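Local coordinates for ribose ABC transporter, substrate binding protein (Conexibacter woesei, PDB 4KQ9), which probably binds a sugar such as ribose in the periplasm as the substrate-binding component of an ABC transporter, at residues 191-203 against 219-233. The protein carries 1 engineered substitution. Numbering follows the deposited sequence.
Engineered in segment 219-233: M220 (natural residue Val).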
ATOM      1  N   VAL A 191     -27.955   0.153  -1.759  1.00 19.36           N
ATOM      2  CA  VAL A 191     -26.726   0.798  -1.302  1.00 18.30           C
ATOM      3  C   VAL A 191     -26.182   1.692  -2.429  1.00 16.10           C
ATOM      4  O   VAL A 191     -26.190   1.302  -3.586  1.00 15.27           O
ATOM      5  CB  VAL A 191     -25.724  -0.288  -0.804  1.00 18.36           C
ATOM      6  CG1 VAL A 191     -25.126  -1.127  -1.933  1.00 17.74           C
ATOM      7  CG2 VAL A 191     -24.651   0.306   0.066  1.00 18.58           C
ATOM      8  N   GLY A 192     -25.686   2.874  -2.109  1.00 17.46           N
ATOM      9  CA  GLY A 192     -25.137   3.730  -3.164  1.00 18.65           C
ATOM     10  C   GLY A 192     -23.677   3.546  -3.504  1.00 16.04           C
ATOM     11  O   GLY A 192     -23.250   3.914  -4.565  1.00 17.09           O
ATOM     12  N   ALA A 193     -22.900   3.035  -2.574  1.00 14.57           N
ATOM     13  CA  ALA A 193     -21.477   2.872  -2.785  1.00 13.16           C
ATOM     14  C   ALA A 193     -20.981   1.689  -1.956  1.00 11.31           C
ATOM     15  O   ALA A 193     -21.524   1.384  -0.910  1.00 11.30           O
ATOM     16  CB  ALA A 193     -20.709   4.145  -2.351  1.00 13.11           C
ATOM     17  N   ILE A 194     -19.907   1.069  -2.417  1.00 10.62           N
ATOM     18  CA  ILE A 194     -19.232   0.022  -1.654  1.00 10.46           C
ATOM     19  C   ILE A 194     -17.725   0.297  -1.653  1.00 10.39           C
ATOM     20  O   ILE A 194     -17.079   0.511  -2.708  1.00 10.60           O
ATOM     21  CB  ILE A 194     -19.555  -1.421  -2.189  1.00 10.93           C
ATOM     22  CG1 ILE A 194     -21.063  -1.601  -2.287  1.00 10.73           C
ATOM     23  CG2 ILE A 194     -18.933  -2.485  -1.273  1.00 10.30           C
ATOM     24  CD1 ILE A 194     -21.535  -2.915  -2.898  1.00 12.06           C
ATOM     25  N   TYR A 195     -17.194   0.421  -0.430  1.00 11.63           N
ATOM     26  CA  TYR A 195     -15.798   0.672  -0.153  1.00 11.14           C
ATOM     27  C   TYR A 195     -15.136  -0.734  -0.012  1.00 11.24           C
ATOM     28  O   TYR A 195     -15.644  -1.529   0.751  1.00 10.54           O
ATOM     29  CB  TYR A 195     -15.737   1.376   1.195  1.00 14.37           C
ATOM     30  CG  TYR A 195     -14.372   1.672   1.716  1.00 15.68           C
ATOM     31  CD1 TYR A 195     -13.551   0.696   2.257  1.00 18.53           C
ATOM     32  CD2 TYR A 195     -13.933   2.971   1.699  1.00 19.57           C
ATOM     33  CE1 TYR A 195     -12.283   1.048   2.734  1.00 21.05           C
ATOM     34  CE2 TYR A 195     -12.726   3.324   2.191  1.00 20.64           C
ATOM     35  CZ  TYR A 195     -11.887   2.377   2.644  1.00 22.34           C
ATOM     36  OH  TYR A 195     -10.656   2.867   3.052  1.00 29.77           O
ATOM     37  N   TYR A 196     -14.038  -1.009  -0.707  1.00  9.95           N
ATOM     38  CA  TYR A 196     -13.249  -2.239  -0.590  1.00 10.59           C
ATOM     39  C   TYR A 196     -11.828  -1.868  -0.105  1.00 12.42           C
ATOM     40  O   TYR A 196     -11.258  -0.858  -0.540  1.00 11.94           O
ATOM     41  CB  TYR A 196     -13.163  -2.945  -1.964  1.00  9.66           C
ATOM     42  CG  TYR A 196     -14.478  -3.405  -2.472  1.00  9.60           C
ATOM     43  CD1 TYR A 196     -15.360  -2.520  -3.124  1.00  9.04           C
ATOM     44  CD2 TYR A 196     -14.912  -4.725  -2.248  1.00  9.69           C
ATOM     45  CE1 TYR A 196     -16.598  -2.972  -3.559  1.00 10.28           C
ATOM     46  CE2 TYR A 196     -16.143  -5.198  -2.714  1.00 10.22           C
ATOM     47  CZ  TYR A 196     -17.003  -4.322  -3.343  1.00 10.11           C
ATOM     48  OH  TYR A 196     -18.218  -4.671  -3.788  1.00 11.84           O
ATOM     49  N   SER A 197     -11.262  -2.626   0.842  1.00 11.86           N
ATOM     50  CA  SER A 197      -9.920  -2.355   1.330  1.00 12.61           C
ATOM     51  C   SER A 197      -8.931  -2.331   0.177  1.00 13.08           C
ATOM     52  O   SER A 197      -7.959  -1.555   0.201  1.00 13.73           O
ATOM     53  CB  SER A 197      -9.465  -3.483   2.300  1.00 13.19           C
ATOM     54  OG  SER A 197     -10.243  -3.420   3.477  1.00 15.81           O
ATOM     55  N   GLY A 198      -9.148  -3.211  -0.795  1.00 12.66           N
ATOM     56  CA  GLY A 198      -8.237  -3.342  -1.939  1.00 13.59           C
ATOM     57  C   GLY A 198      -8.899  -3.676  -3.218  1.00 13.35           C
ATOM     58  O   GLY A 198     -10.098  -4.130  -3.244  1.00 13.47           O
ATOM     59  N   ASP A 199      -8.176  -3.414  -4.326  1.00 14.15           N
ATOM     60  CA  ASP A 199      -8.720  -3.646  -5.705  1.00 14.56           C
ATOM     61  C   ASP A 199      -9.194  -5.028  -6.011  1.00 13.24           C
ATOM     62  O   ASP A 199     -10.181  -5.157  -6.661  1.00 12.13           O
ATOM     63  CB  ASP A 199      -7.686  -3.304  -6.835  1.00 16.55           C
ATOM     64  CG  ASP A 199      -7.418  -1.804  -6.983  1.00 19.12           C
ATOM     65  OD1 ASP A 199      -8.321  -0.983  -6.635  1.00 21.68           O
ATOM     66  OD2 ASP A 199      -6.328  -1.418  -7.528  1.00 21.57           O
ATOM     67  N   ASP A 200      -8.494  -6.065  -5.561  1.00 15.36           N
ATOM     68  CA  ASP A 200      -8.924  -7.378  -5.983  1.00 16.59           C
ATOM     69  C   ASP A 200     -10.321  -7.696  -5.370  1.00 13.71           C
ATOM     70  O   ASP A 200     -11.141  -8.353  -5.963  1.00 18.12           O
ATOM     71  CB  ASP A 200      -7.911  -8.391  -5.556  1.00 19.57           C
ATOM     72  CG  ASP A 200      -6.701  -8.452  -6.506  1.00 23.77           C
ATOM     73  OD1 ASP A 200      -6.832  -8.036  -7.698  1.00 26.14           O
ATOM     74  OD2 ASP A 200      -5.656  -8.905  -5.990  1.00 25.82           O
ATOM     75  N   GLY A 201     -10.542  -7.160  -4.196  1.00 14.73           N
ATOM     76  CA  GLY A 201     -11.840  -7.270  -3.486  1.00 13.30           C
ATOM     77  C   GLY A 201     -12.886  -6.649  -4.378  1.00 12.40           C
ATOM     78  O   GLY A 201     -13.911  -7.227  -4.686  1.00 12.66           O
ATOM     79  N   ALA A 202     -12.593  -5.454  -4.835  1.00 12.13           N
ATOM     80  CA  ALA A 202     -13.521  -4.697  -5.661  1.00 11.68           C
ATOM     81  C   ALA A 202     -13.800  -5.347  -7.010  1.00 11.28           C
ATOM     82  O   ALA A 202     -14.883  -5.257  -7.525  1.00 11.74           O
ATOM     83  CB  ALA A 202     -12.928  -3.291  -5.855  1.00 11.21           C
ATOM     84  N   LEU A 203     -12.789  -5.985  -7.571  1.00 11.94           N
ATOM     85  CA  LEU A 203     -12.936  -6.628  -8.856  1.00 14.10           C
ATOM     86  C   LEU A 203     -13.947  -7.786  -8.751  1.00 14.42           C
ATOM     87  O   LEU A 203     -14.725  -8.038  -9.649  1.00 13.89           O
ATOM     88  CB  LEU A 203     -11.557  -7.089  -9.381  1.00 14.98           C
ATOM     89  CG  LEU A 203     -10.657  -5.909  -9.844  1.00 16.46           C
ATOM     90  CD1 LEU A 203      -9.215  -6.262 -10.218  1.00 17.90           C
ATOM     91  CD2 LEU A 203     -11.265  -5.180 -10.981  1.00 18.07           C
ATOM     92  N   ILE A 219     -23.766   1.824  -8.633  1.00 19.32           N
ATOM     93  CA  ILE A 219     -23.213   1.756  -7.283  1.00 17.37           C
ATOM     94  C   ILE A 219     -21.773   2.159  -7.413  1.00 15.55           C
ATOM     95  O   ILE A 219     -21.030   1.606  -8.233  1.00 15.17           O
ATOM     96  CB  ILE A 219     -23.289   0.318  -6.727  1.00 17.44           C
ATOM     97  CG1 ILE A 219     -24.755  -0.115  -6.497  1.00 16.55           C
ATOM     98  CG2 ILE A 219     -22.509   0.204  -5.446  1.00 18.56           C
ATOM     99  CD1 ILE A 219     -24.930  -1.583  -6.243  1.00 16.53           C
HETATM  100  N   MSE A 220     -21.339   3.116  -6.619  1.00 17.11           N
HETATM  101  CA  MSE A 220     -19.935   3.558  -6.737  1.00 17.93           C
HETATM  102  C   MSE A 220     -19.013   2.591  -6.003  1.00 15.84           C
HETATM  103  O   MSE A 220     -19.135   2.393  -4.804  1.00 15.02           O
HETATM  104  CB  MSE A 220     -19.715   4.940  -6.112  1.00 19.71           C
HETATM  105  CG  MSE A 220     -20.369   6.032  -6.954  1.00 27.04           C
HETATM  106 SE   MSE A 220     -19.746   7.722  -6.100  0.70 37.26          SE
HETATM  107  CE  MSE A 220     -20.781   7.520  -4.539  1.00 24.61           C
ATOM    108  N   VAL A 221     -18.074   2.012  -6.712  1.00 14.19           N
ATOM    109  CA  VAL A 221     -17.110   1.063  -6.112  1.00 11.79           C
ATOM    110  C   VAL A 221     -15.714   1.694  -6.064  1.00 11.50           C
ATOM    111  O   VAL A 221     -15.266   2.219  -7.088  1.00 10.77           O
ATOM    112  CB  VAL A 221     -17.040  -0.160  -7.025  1.00 11.79           C
ATOM    113  CG1 VAL A 221     -15.893  -1.042  -6.668  1.00 11.79           C
ATOM    114  CG2 VAL A 221     -18.410  -0.881  -7.026  1.00 12.59           C
ATOM    115  N   VAL A 222     -15.054   1.647  -4.896  1.00 11.31           N
ATOM    116  CA  VAL A 222     -13.746   2.231  -4.666  1.00 11.16           C
ATOM    117  C   VAL A 222     -12.825   1.182  -4.009  1.00 11.89           C
ATOM    118  O   VAL A 222     -13.251   0.371  -3.137  1.00 10.68           O
ATOM    119  CB  VAL A 222     -13.800   3.537  -3.822  1.00 12.34           C
ATOM    120  CG1 VAL A 222     -14.861   4.574  -4.332  1.00 12.55           C
ATOM    121  CG2 VAL A 222     -14.098   3.207  -2.392  1.00 14.43           C
ATOM    122  N   GLY A 223     -11.580   1.190  -4.439  1.00 12.18           N
ATOM    123  CA  GLY A 223     -10.553   0.198  -4.002  1.00 12.55           C
ATOM    124  C   GLY A 223      -9.187   0.868  -3.870  1.00 13.79           C
ATOM    125  O   GLY A 223      -9.108   2.077  -3.961  1.00 13.72           O
ATOM    126  N   THR A 224      -8.129   0.109  -3.651  1.00 13.92           N
ATOM    127  CA  THR A 224      -6.789   0.570  -3.535  1.00 14.86           C
ATOM    128  C   THR A 224      -5.874  -0.451  -4.245  1.00 15.50           C
ATOM    129  O   THR A 224      -6.073  -1.618  -4.134  1.00 16.20           O
ATOM    130  CB  THR A 224      -6.361   0.679  -2.059  1.00 15.17           C
ATOM    131  OG1 THR A 224      -7.161   1.641  -1.396  1.00 18.45           O
ATOM    132  CG2 THR A 224      -4.950   1.067  -1.941  1.00 13.90           C
ATOM    133  N   ASP A 225      -4.894   0.085  -4.928  1.00 15.06           N
ATOM    134  CA  ASP A 225      -3.725  -0.551  -5.504  1.00 17.77           C
ATOM    135  C   ASP A 225      -3.463  -0.047  -6.919  1.00 15.93           C
ATOM    136  O   ASP A 225      -2.377  -0.089  -7.379  1.00 16.54           O
ATOM    137  CB  ASP A 225      -3.794  -2.081  -5.562  1.00 18.58           C
ATOM    138  CG  ASP A 225      -3.621  -2.739  -4.192  1.00 21.67           C
ATOM    139  OD1 ASP A 225      -3.200  -2.074  -3.258  1.00 23.15           O
ATOM    140  OD2 ASP A 225      -4.021  -3.889  -4.078  1.00 24.71           O
ATOM    141  N   ALA A 226      -4.505   0.388  -7.583  1.00 13.94           N
ATOM    142  CA  ALA A 226      -4.383   0.780  -8.969  1.00 14.56           C
ATOM    143  C   ALA A 226      -3.711  -0.346  -9.747  1.00 16.28           C
ATOM    144  O   ALA A 226      -2.811  -0.114 -10.500  1.00 16.14           O
ATOM    145  CB  ALA A 226      -3.585   2.059  -9.103  1.00 15.72           C
ATOM    146  N   ASN A 227      -4.159  -1.566  -9.554  1.00 14.96           N
ATOM    147  CA  ASN A 227      -3.691  -2.659 -10.390  1.00 16.38           C
ATOM    148  C   ASN A 227      -4.254  -2.591 -11.792  1.00 16.13           C
ATOM    149  O   ASN A 227      -5.132  -1.839 -12.101  1.00 16.41           O
ATOM    150  CB  ASN A 227      -3.877  -4.000  -9.747  1.00 16.24           C
ATOM    151  CG  ASN A 227      -5.329  -4.437  -9.680  1.00 17.30           C
ATOM    152  OD1 ASN A 227      -6.120  -4.112 -10.475  1.00 17.49           O
ATOM    153  ND2 ASN A 227      -5.608  -5.222  -8.725  1.00 18.78           N
ATOM    154  N   GLU A 228      -3.721  -3.423 -12.643  1.00 17.54           N
ATOM    155  CA  GLU A 228      -4.121  -3.349 -14.036  1.00 19.39           C
ATOM    156  C   GLU A 228      -5.631  -3.598 -14.253  1.00 16.60           C
ATOM    157  O   GLU A 228      -6.266  -2.952 -15.055  1.00 14.89           O
ATOM    158  CB  GLU A 228      -3.265  -4.345 -14.840  1.00 27.61           C
ATOM    159  CG  GLU A 228      -3.631  -4.403 -16.304  1.00 36.21           C
ATOM    160  CD  GLU A 228      -2.799  -5.427 -17.095  1.00 48.98           C
ATOM    161  OE1 GLU A 228      -1.562  -5.253 -17.164  1.00 52.10           O
ATOM    162  OE2 GLU A 228      -3.392  -6.389 -17.673  1.00 52.12           O
ATOM    163  N   GLY A 229      -6.226  -4.531 -13.550  1.00 15.87           N
ATOM    164  CA  GLY A 229      -7.696  -4.737 -13.752  1.00 16.38           C
ATOM    165  C   GLY A 229      -8.526  -3.583 -13.236  1.00 13.79           C
ATOM    166  O   GLY A 229      -9.572  -3.244 -13.777  1.00 14.62           O
ATOM    167  N   ALA A 230      -8.031  -2.965 -12.161  1.00 14.46           N
ATOM    168  CA  ALA A 230      -8.649  -1.781 -11.601  1.00 13.01           C
ATOM    169  C   ALA A 230      -8.556  -0.572 -12.515  1.00 12.70           C
ATOM    170  O   ALA A 230      -9.485   0.140 -12.656  1.00 12.07           O
ATOM    171  CB  ALA A 230      -8.042  -1.448 -10.257  1.00 13.69           C
ATOM    172  N   LEU A 231      -7.436  -0.359 -13.133  1.00 13.60           N
ATOM    173  CA  LEU A 231      -7.323   0.768 -14.030  1.00 13.58           C
ATOM    174  C   LEU A 231      -8.298   0.573 -15.194  1.00 14.26           C
ATOM    175  O   LEU A 231      -8.987   1.488 -15.560  1.00 15.26           O
ATOM    176  CB  LEU A 231      -5.912   0.846 -14.488  1.00 14.43           C
ATOM    177  CG  LEU A 231      -4.896   1.246 -13.425  1.00 15.78           C
ATOM    178  CD1 LEU A 231      -3.489   0.981 -13.960  1.00 16.51           C
ATOM    179  CD2 LEU A 231      -5.102   2.659 -12.966  1.00 16.81           C
ATOM    180  N   ALA A 232      -8.423  -0.645 -15.698  1.00 15.09           N
ATOM    181  CA  ALA A 232      -9.366  -0.906 -16.801  1.00 14.86           C
ATOM    182  C   ALA A 232     -10.818  -0.720 -16.356  1.00 13.77           C
ATOM    183  O   ALA A 232     -11.647  -0.088 -17.023  1.00 14.87           O
ATOM    184  CB  ALA A 232      -9.122  -2.294 -17.284  1.00 15.14           C
ATOM    185  N   ALA A 233     -11.128  -1.197 -15.175  1.00 13.61           N
ATOM    186  CA  ALA A 233     -12.498  -0.997 -14.633  1.00 12.87           C
ATOM    187  C   ALA A 233     -12.854   0.465 -14.396  1.00 13.35           C
ATOM    188  O   ALA A 233     -13.985   0.919 -14.659  1.00 12.83           O
ATOM    189  CB  ALA A 233     -12.707  -1.867 -13.385  1.00 12.43           C
TER
HETATM  190  O   HOH W   1      -6.171  -5.666  -4.038  1.00 20.16           O
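D199, in the first turn of its helix, reaches across to the loop 223-227 and points its carboxylate into the turn. CG stands beside the residue's own backbone N and anti to the carbonyl carbon (chi1 -71°), which brings OD2 in among the backbone amides; it accepts from N227 N at 3.0 Å, met nearly along the C-O axis, while A230 CB packs on the same oxygen at 3.2 Å. OD1 is hydrogen-bonded to T242 OG1. D199 N in turn donates to T224 O (2.8 Å). Replacing D199 with alanine is likely to leave N227 N without its acceptor and T242 OG1 without its D199 partner, freeing the loop to shift. All this lies beyond the C-terminal ends of the two strands of a right-handed beta-alpha-beta unit, strands 193-196 and 220-222 running parallel as neighbours in one Rossmann-like lobe of a periplasmic binding protein. The strands are joined by bonds such as I194 N to M220 O. At their start I219 lays CG2 on I194 CG1 (3.9 Å). V222 CG2 rests on Y195 CA at 3.8 Å, on the face shared with A193. One turn on along helix 199-211, L203 sends CD2 against G229 O and CD1 towards N227 OD1, the atom that caps helix 228-236 through A230 N (2.8 Å).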